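Local coordinates for protein enoyl-CoA hydratase subunit I (Geobacillus kaustophilus, PDB 2PBP) that probably adds water to the double bond of enoyl-CoA thioesters, a hydro-lyase step of beta-oxidation, at residues K229-Y232 / L233-S237; E184-M187 / E188-R192; L207-E210 / A211-A215; K73-P76 / I77-E80; E222-Q225 / F226-N230. All blocks are in the same frame, centred on the assembly; numbering follows the deposited sequence.

Overall arrangement
All five contacts are local ones, and along the chain they come in the order 4, 2, 3, 5, 1. Interactions 5 and 1 follow one another on helix 220-234, sharing Lys229 and Asn230. Interaction 3 lies on the preceding helix, 202-217, with its centre about 9 Å from that of interaction 5 and 14 Å from that of interaction 1; these three form a helical layer against the second subunit. Interaction 2 sits about 26 Å from interaction 3, centre to centre, on helix 186-198, which covers the six-stranded sheet. Interaction 4, at the start of helix 76-82, has its centre about 35 to 45 Å from the others, but its counterpart in the second subunit packs against interaction 1.

Interaction 1 (K229-Y232 / L233-S237)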
# COMPACT_ATOMS: atom_id res chain seq x y z
N LYS A 229 -3.95 -16.20 -1.76
CA LYS A 229 -3.69 -17.44 -1.03
C LYS A 229 -3.90 -17.17 0.46
O LYS A 229 -4.47 -18.00 1.18
CB LYS A 229 -2.26 -17.95 -1.29
CG LYS A 229 -2.06 -18.57 -2.66
CD LYS A 229 -2.89 -19.84 -2.81
CE LYS A 229 -2.80 -20.40 -4.22
NZ LYS A 229 -3.41 -21.75 -4.33
N ASN A 230 -3.43 -16.01 0.92
CA ASN A 230 -3.61 -15.64 2.32
C ASN A 230 -5.09 -15.40 2.58
O ASN A 230 -5.59 -15.71 3.66
CB ASN A 230 -2.78 -14.40 2.67
CG ASN A 230 -1.36 -14.75 3.11
OD1 ASN A 230 -1.00 -15.93 3.16
ND2 ASN A 230 -0.57 -13.74 3.46
N PHE A 231 -5.79 -14.86 1.59
CA PHE A 231 -7.23 -14.62 1.71
C PHE A 231 -7.92 -15.98 1.95
O PHE A 231 -8.75 -16.12 2.85
CB PHE A 231 -7.78 -14.00 0.42
CG PHE A 231 -9.25 -13.68 0.46
CD1 PHE A 231 -9.71 -12.50 1.03
CD2 PHE A 231 -10.19 -14.57 -0.07
CE1 PHE A 231 -11.07 -12.19 1.06
CE2 PHE A 231 -11.55 -14.28 -0.05
CZ PHE A 231 -11.99 -13.09 0.52
N TYR A 232 -7.56 -16.98 1.15
CA TYR A 232 -8.15 -18.31 1.29
C TYR A 232 -7.89 -18.86 2.69
O TYR A 232 -8.79 -19.41 3.33
CB TYR A 232 -7.55 -19.31 0.29
CG TYR A 232 -7.78 -19.02 -1.18
CD1 TYR A 232 -8.68 -18.04 -1.60
CD2 TYR A 232 -7.12 -19.77 -2.15
CE1 TYR A 232 -8.91 -17.81 -2.96
CE2 TYR A 232 -7.34 -19.55 -3.51
CZ TYR A 232 -8.23 -18.57 -3.91
OH TYR A 232 -8.44 -18.36 -5.25
N LEU A 233 -6.65 -18.73 3.14
CA LEU A 233 -6.23 -19.24 4.44
C LEU A 233 -7.00 -18.65 5.62
O LEU A 233 -7.27 -19.36 6.59
CB LEU A 233 -4.73 -19.02 4.65
CG LEU A 233 -3.84 -20.01 3.90
CD1 LEU A 233 -2.37 -19.58 3.99
CD2 LEU A 233 -4.03 -21.41 4.49
N LEU A 234 -7.36 -17.38 5.54
CA LEU A 234 -8.09 -16.76 6.64
C LEU A 234 -9.47 -17.39 6.82
O LEU A 234 -10.05 -17.31 7.91
CB LEU A 234 -8.20 -15.25 6.43
CG LEU A 234 -6.87 -14.50 6.63
CD1 LEU A 234 -7.07 -13.02 6.36
CD2 LEU A 234 -6.35 -14.71 8.05
N PHE A 235 -9.99 -18.04 5.78
CA PHE A 235 -11.30 -18.68 5.91
C PHE A 235 -11.21 -20.05 6.59
O PHE A 235 -12.19 -20.78 6.68
CB PHE A 235 -11.99 -18.79 4.54
CG PHE A 235 -12.62 -17.50 4.10
CD1 PHE A 235 -11.84 -16.47 3.59
CD2 PHE A 235 -13.98 -17.29 4.29
CE1 PHE A 235 -12.40 -15.24 3.27
CE2 PHE A 235 -14.56 -16.05 3.98
CZ PHE A 235 -13.76 -15.02 3.47
N ALA A 236 -10.01 -20.37 7.07
CA ALA A 236 -9.80 -21.62 7.80
C ALA A 236 -9.77 -21.27 9.28
O ALA A 236 -9.72 -22.15 10.14
CB ALA A 236 -8.48 -22.26 7.39
N SER A 237 -9.81 -19.97 9.58
CA SER A 237 -9.76 -19.52 10.96
C SER A 237 -11.12 -19.38 11.62
O SER A 237 -12.12 -19.08 10.96
CB SER A 237 -9.02 -18.17 11.06
OG SER A 237 -9.80 -17.11 10.54
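Phe231 and Phe235 meet one turn apart where helix 220-234 gives way to a type I beta turn, Leu234 to Ser237, leading into helix 238-248. In the aromatic pair, Phe235 sets CE1 over one face of the Phe231 ring, off toward its rim, with Phe231 CZ 3.5 Å from Phe235 CE1. The planes stand at 48°, an oblique pairing. Phe231 holds CG anti to the backbone N (chi1 -178°), which carries its ring to the side where Phe235 can lean over it. The edge of the Phe235 ring in turn meets a carbonyl in its plane, CD1 lying 3.2 Å from Phe231 O.

The backbone bonds change span along this piece. Leu233 N binds Lys229 O at 3.0 Å and Leu234 N binds Asn230 O at 3.1 Å, both helical; Phe235 N reaches back just three residues, to Tyr232 O at 3.1 Å.

The second subunit packs against this end of the helix: its Phe85 meets the Phe231 ring edge-to-face, Leu79 of the second subunit packs on Phe235, and Lys229 NZ forms a salt bridge with Glu80 of that subunit. Ser237, the N-cap of the next helix, ties the turn together: its OG donates to Leu234 O at 2.6 Å, while Ser237 N shares that oxygen at 3.1 Å and OG also caps Gln240 N.

Interaction 2 (E184-M187 / E188-R192); sequences ELLM and EETMR
The first turns of helix 186-198 are joined by the helical bonds of Leu185, Leu186 and Met187 to Glu189, Thr190 and Met191. Leu186 O is gripped twice: Thr190 N comes in tilted from the carbonyl plane, while Thr190 OG1 donates at 2.8 Å from 42° above it. This second bond depends on the threonine torsion (chi1 -58°), which puts OG1 beside its backbone N and thus over the preceding turn. Leu186 CD1 lies alongside, 3.7 Å from Thr190 OG1, and Met187 CE is a looser 4.4 Å from Met191 CG. These side chains face the six-stranded sheet: Leu186 and Thr190 touch Val121, Met187 and Thr190 touch Ala101, and Met191 rests on Val15 and Ile17.

Water takes over where the helix starts. Water 1 accepts from Glu188 N at 2.9 Å and donates to Glu184 O, standing in for a direct bond four residues back; water 2 donates to both Glu184 O and Glu188 OE1, the latter at 2.7 Å.

On the outer side Arg192 joins Glu188 and Glu189 in a salt-bridge network. Its NH1 forms a salt bridge with Glu189 OE2 at 2.9 Å, and its NH2 meets Glu188 OE2 at 3.2 Å from 40° above the carboxylate plane. The two acids share Arg192, and Glu189 OE1 has a second salt bridge, to Arg179, so the charges of this face probably balance largely within the chain.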
# COMPACT_ATOMS: atom_id res chain seq x y z
N GLU A 184 5.89 13.93 25.97
CA GLU A 184 5.23 13.31 27.11
C GLU A 184 3.99 12.48 26.77
O GLU A 184 3.44 11.82 27.65
CB GLU A 184 4.88 14.37 28.17
CG GLU A 184 3.68 15.25 27.86
CD GLU A 184 3.86 16.12 26.64
OE1 GLU A 184 5.01 16.49 26.32
OE2 GLU A 184 2.84 16.46 26.01
N LEU A 185 3.57 12.51 25.51
CA LEU A 185 2.39 11.75 25.09
C LEU A 185 2.75 10.58 24.18
O LEU A 185 1.89 9.75 23.86
CB LEU A 185 1.42 12.66 24.34
CG LEU A 185 0.80 13.84 25.11
CD1 LEU A 185 -0.07 14.66 24.17
CD2 LEU A 185 -0.01 13.31 26.27
N LEU A 186 4.01 10.50 23.78
CA LEU A 186 4.47 9.44 22.88
C LEU A 186 4.10 8.01 23.28
O LEU A 186 3.43 7.30 22.52
CB LEU A 186 5.98 9.53 22.68
CG LEU A 186 6.58 8.41 21.80
CD1 LEU A 186 5.95 8.46 20.42
CD2 LEU A 186 8.08 8.57 21.72
N MET A 187 4.53 7.57 24.46
CA MET A 187 4.23 6.21 24.89
C MET A 187 2.74 5.96 25.08
O MET A 187 2.23 4.91 24.69
CB MET A 187 4.98 5.87 26.19
CG MET A 187 6.48 5.69 25.99
SD MET A 187 6.87 4.58 24.61
CE MET A 187 6.31 3.02 25.25
N GLU A 188 2.05 6.93 25.68
CA GLU A 188 0.62 6.80 25.90
C GLU A 188 -0.09 6.60 24.57
O GLU A 188 -0.92 5.70 24.42
CB GLU A 188 0.08 8.06 26.58
CG GLU A 188 -1.42 8.05 26.78
CD GLU A 188 -1.94 9.42 27.18
OE1 GLU A 188 -1.40 10.01 28.13
OE2 GLU A 188 -2.90 9.90 26.53
N GLU A 189 0.23 7.45 23.60
CA GLU A 189 -0.40 7.36 22.29
C GLU A 189 -0.02 6.07 21.56
O GLU A 189 -0.87 5.43 20.94
CB GLU A 189 -0.01 8.57 21.43
CG GLU A 189 -0.61 9.88 21.91
CD GLU A 189 -2.13 9.87 21.88
OE1 GLU A 189 -2.70 9.51 20.83
OE2 GLU A 189 -2.76 10.22 22.91
N THR A 190 1.26 5.69 21.63
CA THR A 190 1.72 4.47 20.97
C THR A 190 1.04 3.23 21.56
O THR A 190 0.61 2.35 20.83
CB THR A 190 3.25 4.30 21.08
OG1 THR A 190 3.90 5.44 20.50
CG2 THR A 190 3.70 3.05 20.33
N MET A 191 0.96 3.17 22.89
CA MET A 191 0.34 2.03 23.54
C MET A 191 -1.16 1.96 23.25
O MET A 191 -1.73 0.87 23.18
CB MET A 191 0.58 2.08 25.05
CG MET A 191 2.04 1.88 25.45
SD MET A 191 2.72 0.32 24.81
CE MET A 191 1.76 -0.87 25.75
N ARG A 192 -1.79 3.12 23.09
CA ARG A 192 -3.21 3.13 22.78
C ARG A 192 -3.41 2.54 21.39
O ARG A 192 -4.31 1.74 21.16
CB ARG A 192 -3.75 4.56 22.82
CG ARG A 192 -5.23 4.67 22.50
CD ARG A 192 -5.79 6.02 22.93
NE ARG A 192 -5.61 6.24 24.36
CZ ARG A 192 -4.79 7.16 24.87
NH1 ARG A 192 -4.08 7.94 24.08
NH2 ARG A 192 -4.69 7.29 26.19
O HOH W 1 3.21 8.97 27.42
O HOH W 2 1.16 10.36 28.90

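Interaction 3 (L207-E210 / A211-A215)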
# COMPACT_ATOMS: atom_id res chain seq x y z
N LEU A 207 -1.20 -11.92 8.10
CA LEU A 207 -1.25 -12.19 6.67
C LEU A 207 -1.34 -10.93 5.80
O LEU A 207 -0.89 -10.93 4.66
CB LEU A 207 -2.40 -13.16 6.36
CG LEU A 207 -2.02 -14.64 6.52
CD1 LEU A 207 -1.39 -14.87 7.90
CD2 LEU A 207 -3.25 -15.52 6.33
N ILE A 208 -1.92 -9.87 6.35
CA ILE A 208 -1.99 -8.61 5.61
C ILE A 208 -0.57 -8.07 5.50
O ILE A 208 -0.14 -7.60 4.44
CB ILE A 208 -2.87 -7.56 6.34
CG1 ILE A 208 -4.35 -7.83 6.06
CG2 ILE A 208 -2.47 -6.15 5.90
CD1 ILE A 208 -4.82 -7.76 4.58
N LYS A 209 0.16 -8.14 6.61
CA LYS A 209 1.53 -7.67 6.65
C LYS A 209 2.38 -8.44 5.64
O LYS A 209 3.20 -7.85 4.93
CB LYS A 209 2.10 -7.83 8.06
CG LYS A 209 3.58 -7.49 8.17
CD LYS A 209 4.05 -7.50 9.63
CE LYS A 209 5.57 -7.42 9.69
NZ LYS A 209 6.07 -7.28 11.09
N GLU A 210 2.19 -9.76 5.57
CA GLU A 210 2.95 -10.57 4.62
C GLU A 210 2.67 -10.12 3.19
O GLU A 210 3.58 -10.00 2.37
CB GLU A 210 2.59 -12.05 4.73
CG GLU A 210 2.93 -12.71 6.04
CD GLU A 210 2.70 -14.21 5.98
OE1 GLU A 210 1.69 -14.62 5.38
OE2 GLU A 210 3.53 -14.97 6.53
N ALA A 211 1.39 -9.88 2.90
CA ALA A 211 0.99 -9.44 1.57
C ALA A 211 1.62 -8.09 1.24
O ALA A 211 2.11 -7.88 0.13
CB ALA A 211 -0.53 -9.35 1.48
N VAL A 212 1.61 -7.17 2.21
CA VAL A 212 2.19 -5.86 1.99
C VAL A 212 3.69 -5.97 1.74
O VAL A 212 4.25 -5.22 0.93
CB VAL A 212 1.93 -4.93 3.20
CG1 VAL A 212 2.73 -3.64 3.06
CG2 VAL A 212 0.44 -4.61 3.28
N GLN A 213 4.35 -6.90 2.42
CA GLN A 213 5.79 -7.09 2.24
C GLN A 213 6.06 -7.47 0.79
O GLN A 213 7.04 -7.02 0.19
CB GLN A 213 6.32 -8.20 3.16
CG GLN A 213 5.93 -8.10 4.64
CD GLN A 213 6.25 -6.76 5.28
OE1 GLN A 213 5.46 -5.82 5.21
NE2 GLN A 213 7.42 -6.67 5.91
N LYS A 214 5.20 -8.31 0.22
CA LYS A 214 5.36 -8.74 -1.17
C LYS A 214 5.05 -7.59 -2.13
O LYS A 214 5.70 -7.44 -3.16
CB LYS A 214 4.43 -9.92 -1.48
CG LYS A 214 4.46 -11.06 -0.46
CD LYS A 214 5.87 -11.60 -0.24
CE LYS A 214 5.86 -12.78 0.72
NZ LYS A 214 7.25 -13.18 1.11
N ALA A 215 4.07 -6.76 -1.77
CA ALA A 215 3.67 -5.63 -2.60
C ALA A 215 4.82 -4.66 -2.84
O ALA A 215 4.88 -3.99 -3.87
CB ALA A 215 2.50 -4.89 -1.96
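Ile208 and Val212 form the close-packed side of this two-turn piece of helix 202-217. Val212 CG2 is 4.2 Å from Ile208 CG2 and presses on Ile208 O at 3.3 Å, while Val212 N binds the same oxygen at 2.9 Å. This face lies under the second subunit: Met138, Thr144 and Thr148 of that subunit pack on Ile208, Ala211 and Val212 in turn.

The partly exposed side is polar, and its charged ends are loosely placed: Glu210 OE2 and Lys214 NZ stay 6.8 Å apart and do not pair. Only the base of the lysine is close. Lys214 holds CG anti to its carbonyl carbon (chi1 -49°), which brings CG to 3.1 Å from Glu210 O; the bend at chi2 then keeps CD and CE beside the same oxygen. Each charge has another partner: Glu210 OE2 forms a salt bridge with Lys95, and Lys214 makes a cation-pi contact with Phe226.

Buried Lys209, extended throughout, points NZ to a salt bridge with Asp118 OD2 and hydrogen bonds with Val94 O and Thr96 O, just ahead of strands 119-123 and 98-102. On the flank of the piece toward helix 220-234, Asn230 ND2 bonds Leu207 O and Glu210 OE1, so the piece lies between the sheet's strand ends, that helix and the second subunit.

Interaction 4 (K73-P76 / I77-E80)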
# COMPACT_ATOMS: atom_id res chain seq x y z
N LYS A 73 37.62 -0.68 14.02
CA LYS A 73 38.31 -1.96 14.09
C LYS A 73 38.11 -2.79 12.83
O LYS A 73 38.87 -3.73 12.56
CB LYS A 73 37.80 -2.78 15.28
CG LYS A 73 38.08 -2.20 16.65
CD LYS A 73 37.51 -3.12 17.73
CE LYS A 73 38.08 -4.53 17.62
NZ LYS A 73 37.45 -5.48 18.58
N ASP A 74 37.10 -2.45 12.05
CA ASP A 74 36.78 -3.21 10.85
C ASP A 74 37.57 -2.93 9.57
O ASP A 74 38.19 -1.88 9.41
CB ASP A 74 35.28 -3.07 10.54
CG ASP A 74 34.41 -3.52 11.70
OD1 ASP A 74 34.77 -4.50 12.37
OD2 ASP A 74 33.35 -2.89 11.93
N ASP A 75 37.53 -3.93 8.69
CA ASP A 75 38.16 -3.89 7.37
C ASP A 75 37.27 -4.81 6.52
O ASP A 75 36.44 -5.54 7.06
CB ASP A 75 39.62 -4.38 7.43
CG ASP A 75 39.76 -5.79 7.99
OD1 ASP A 75 39.39 -6.74 7.28
OD2 ASP A 75 40.23 -5.93 9.13
N PRO A 76 37.43 -4.78 5.19
CA PRO A 76 36.61 -5.62 4.31
C PRO A 76 36.47 -7.11 4.66
O PRO A 76 35.37 -7.64 4.69
CB PRO A 76 37.26 -5.42 2.94
CG PRO A 76 37.78 -4.01 3.03
CD PRO A 76 38.39 -3.99 4.41
N ILE A 77 37.59 -7.77 4.93
CA ILE A 77 37.57 -9.20 5.25
C ILE A 77 36.96 -9.49 6.62
O ILE A 77 36.17 -10.43 6.77
CB ILE A 77 38.98 -9.81 5.16
CG1 ILE A 77 39.57 -9.53 3.77
CG2 ILE A 77 38.92 -11.31 5.41
CD1 ILE A 77 38.81 -10.09 2.54
N ARG A 78 37.32 -8.69 7.62
CA ARG A 78 36.78 -8.86 8.96
C ARG A 78 35.25 -8.73 8.90
O ARG A 78 34.52 -9.51 9.52
CB ARG A 78 37.35 -7.79 9.90
CG ARG A 78 36.71 -7.74 11.29
CD ARG A 78 37.39 -6.69 12.17
NE ARG A 78 36.58 -6.30 13.33
CZ ARG A 78 36.45 -7.01 14.45
NH1 ARG A 78 37.07 -8.17 14.59
NH2 ARG A 78 35.69 -6.54 15.43
N LEU A 79 34.77 -7.75 8.14
CA LEU A 79 33.33 -7.54 8.00
C LEU A 79 32.66 -8.70 7.25
O LEU A 79 31.57 -9.13 7.62
CB LEU A 79 33.05 -6.22 7.27
CG LEU A 79 33.35 -4.97 8.10
CD1 LEU A 79 33.34 -3.73 7.21
CD2 LEU A 79 32.31 -4.86 9.22
N GLU A 80 33.33 -9.20 6.22
CA GLU A 80 32.78 -10.32 5.45
C GLU A 80 32.54 -11.51 6.37
O GLU A 80 31.47 -12.13 6.32
CB GLU A 80 33.75 -10.71 4.33
CG GLU A 80 33.32 -11.92 3.51
CD GLU A 80 31.98 -11.73 2.80
OE1 GLU A 80 31.82 -10.73 2.07
OE2 GLU A 80 31.10 -12.60 2.97
O HOH W 3 34.19 -4.05 14.95
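This surface contact joins the loop after helix 68-72 to the first turn of helix 76-82. Asp75 is the N-cap of that helix, its OD1 accepting from Arg78 N at 2.9 Å in a nearly straight bond (171°), though the donor lies well above the carboxylate plane. The aspartate can turn back this way because its CG takes the crowded position between N and C (chi1 58°). Pro76 follows, and Leu79 N closes the first turn on Asp75 O at 3.0 Å.

The side chain of Arg78 runs extended to a second acid. Its NE forms a salt bridge with Asp74 OD1 at 2.7 Å, the two flat groups nearly coplanar at 23°. Water 3 bridges the same pair, donating to Asp74 OD1 and accepting from Arg78 NH2 at 2.9 Å. Lys73 CE lies over one guanidinium face, its NZ 3.8 Å from Arg78 NH2, and Leu79 CD2 packs on Asp74 CG at 3.5 Å. Replacing Arg78 with an alanine would probably leave Asp74 without its charged mate and water 3 with one anchor fewer. With Lys73 and Arg31 also near the guanidinium, Asp74 is likely to offset a cluster of positive charge.

Interaction 5 (E222-Q225 / F226-N230)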
# COMPACT_ATOMS: atom_id res chain seq x y z
N GLU A 222 1.84 -11.17 -9.59
CA GLU A 222 2.32 -12.19 -8.66
C GLU A 222 2.06 -11.81 -7.20
O GLU A 222 1.90 -12.67 -6.35
CB GLU A 222 3.80 -12.47 -8.90
CG GLU A 222 4.11 -13.11 -10.26
CD GLU A 222 3.29 -14.37 -10.55
OE1 GLU A 222 3.00 -15.13 -9.60
OE2 GLU A 222 2.94 -14.61 -11.72
N GLY A 223 2.01 -10.51 -6.92
CA GLY A 223 1.73 -10.07 -5.57
C GLY A 223 0.29 -10.42 -5.24
O GLY A 223 -0.03 -10.82 -4.12
N MET A 224 -0.58 -10.28 -6.23
CA MET A 224 -1.99 -10.61 -6.06
C MET A 224 -2.18 -12.12 -5.96
O MET A 224 -3.08 -12.59 -5.27
CB MET A 224 -2.80 -10.02 -7.23
CG MET A 224 -2.97 -8.50 -7.12
SD MET A 224 -3.79 -7.73 -8.53
CE MET A 224 -5.44 -8.40 -8.34
N GLN A 225 -1.32 -12.87 -6.65
CA GLN A 225 -1.38 -14.34 -6.60
C GLN A 225 -1.12 -14.80 -5.16
O GLN A 225 -1.76 -15.73 -4.67
CB GLN A 225 -0.32 -14.95 -7.52
CG GLN A 225 -0.72 -15.01 -8.98
CD GLN A 225 -1.73 -16.11 -9.24
OE1 GLN A 225 -1.42 -17.31 -9.14
NE2 GLN A 225 -2.95 -15.72 -9.57
N PHE A 226 -0.17 -14.15 -4.50
CA PHE A 226 0.18 -14.49 -3.13
C PHE A 226 -0.93 -14.00 -2.20
O PHE A 226 -1.37 -14.71 -1.30
CB PHE A 226 1.51 -13.83 -2.74
CG PHE A 226 1.99 -14.20 -1.37
CD1 PHE A 226 2.82 -15.30 -1.18
CD2 PHE A 226 1.60 -13.46 -0.26
CE1 PHE A 226 3.26 -15.66 0.11
CE2 PHE A 226 2.03 -13.81 1.03
CZ PHE A 226 2.86 -14.91 1.21
N GLU A 227 -1.36 -12.76 -2.42
CA GLU A 227 -2.41 -12.14 -1.62
C GLU A 227 -3.65 -13.03 -1.47
O GLU A 227 -4.12 -13.26 -0.35
CB GLU A 227 -2.80 -10.81 -2.25
CG GLU A 227 -3.88 -10.04 -1.52
CD GLU A 227 -4.42 -8.92 -2.39
OE1 GLU A 227 -4.98 -9.24 -3.46
OE2 GLU A 227 -4.30 -7.73 -2.02
N ARG A 228 -4.17 -13.53 -2.58
CA ARG A 228 -5.37 -14.36 -2.53
C ARG A 228 -5.17 -15.68 -1.79
O ARG A 228 -6.14 -16.24 -1.25
CB ARG A 228 -5.91 -14.60 -3.95
CG ARG A 228 -5.01 -15.40 -4.88
CD ARG A 228 -5.48 -15.27 -6.32
NE ARG A 228 -5.42 -13.88 -6.78
CZ ARG A 228 -5.62 -13.48 -8.03
NH1 ARG A 228 -5.89 -14.37 -8.98
NH2 ARG A 228 -5.55 -12.19 -8.33
N LYS A 229 -3.95 -16.20 -1.76
CA LYS A 229 -3.69 -17.44 -1.03
C LYS A 229 -3.90 -17.17 0.46
O LYS A 229 -4.47 -18.00 1.18
CB LYS A 229 -2.26 -17.95 -1.29
CG LYS A 229 -2.06 -18.57 -2.66
CD LYS A 229 -2.89 -19.84 -2.81
CE LYS A 229 -2.80 -20.40 -4.22
NZ LYS A 229 -3.41 -21.75 -4.33
N ASN A 230 -3.43 -16.01 0.92
CA ASN A 230 -3.61 -15.64 2.32
C ASN A 230 -5.09 -15.40 2.58
O ASN A 230 -5.59 -15.71 3.66
CB ASN A 230 -2.78 -14.40 2.67
CG ASN A 230 -1.36 -14.75 3.11
OD1 ASN A 230 -1.00 -15.93 3.16
ND2 ASN A 230 -0.57 -13.74 3.46
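Gln225, Met224 and Arg228 carry this contact, the first two coming at the arginine head from different directions. Gln225 bends at chi2 and lays NE2 over one face of the guanidinium, 3.3 Å from Arg228 NH1. Both atoms are donors, so they touch without bonding, and the amide and guanidinium planes stand 64° apart. Met224 uses its two ends: CB lies 3.7 Å from Arg228 NH2, and CE meets that nitrogen at 3.8 Å from the edge, in the plane of the group.

Arg228 lodges CG between its backbone N and carbonyl carbon (chi1 65°), which turns the chain back along helix 220-234 toward the preceding turn. There Met224 O receives Arg228 N at 3.1 Å in an ordinary helical bond (168°), and Arg228 NE adds a weak one at 3.1 Å.

This helix packs on the second subunit. Arg228 NH1 makes a salt bridge with Asp89 of that subunit, whose Phe85 lies against the arginine. A leucine at Arg228 would probably leave Asp89 of the second subunit without its positive mate and the Gln225 amide without the flat group it covers. Glu227, one residue earlier, extends away to bond Thr144 OG1 and Gly142 N of the second subunit, while its own N binds Gly223 O at 2.9 Å.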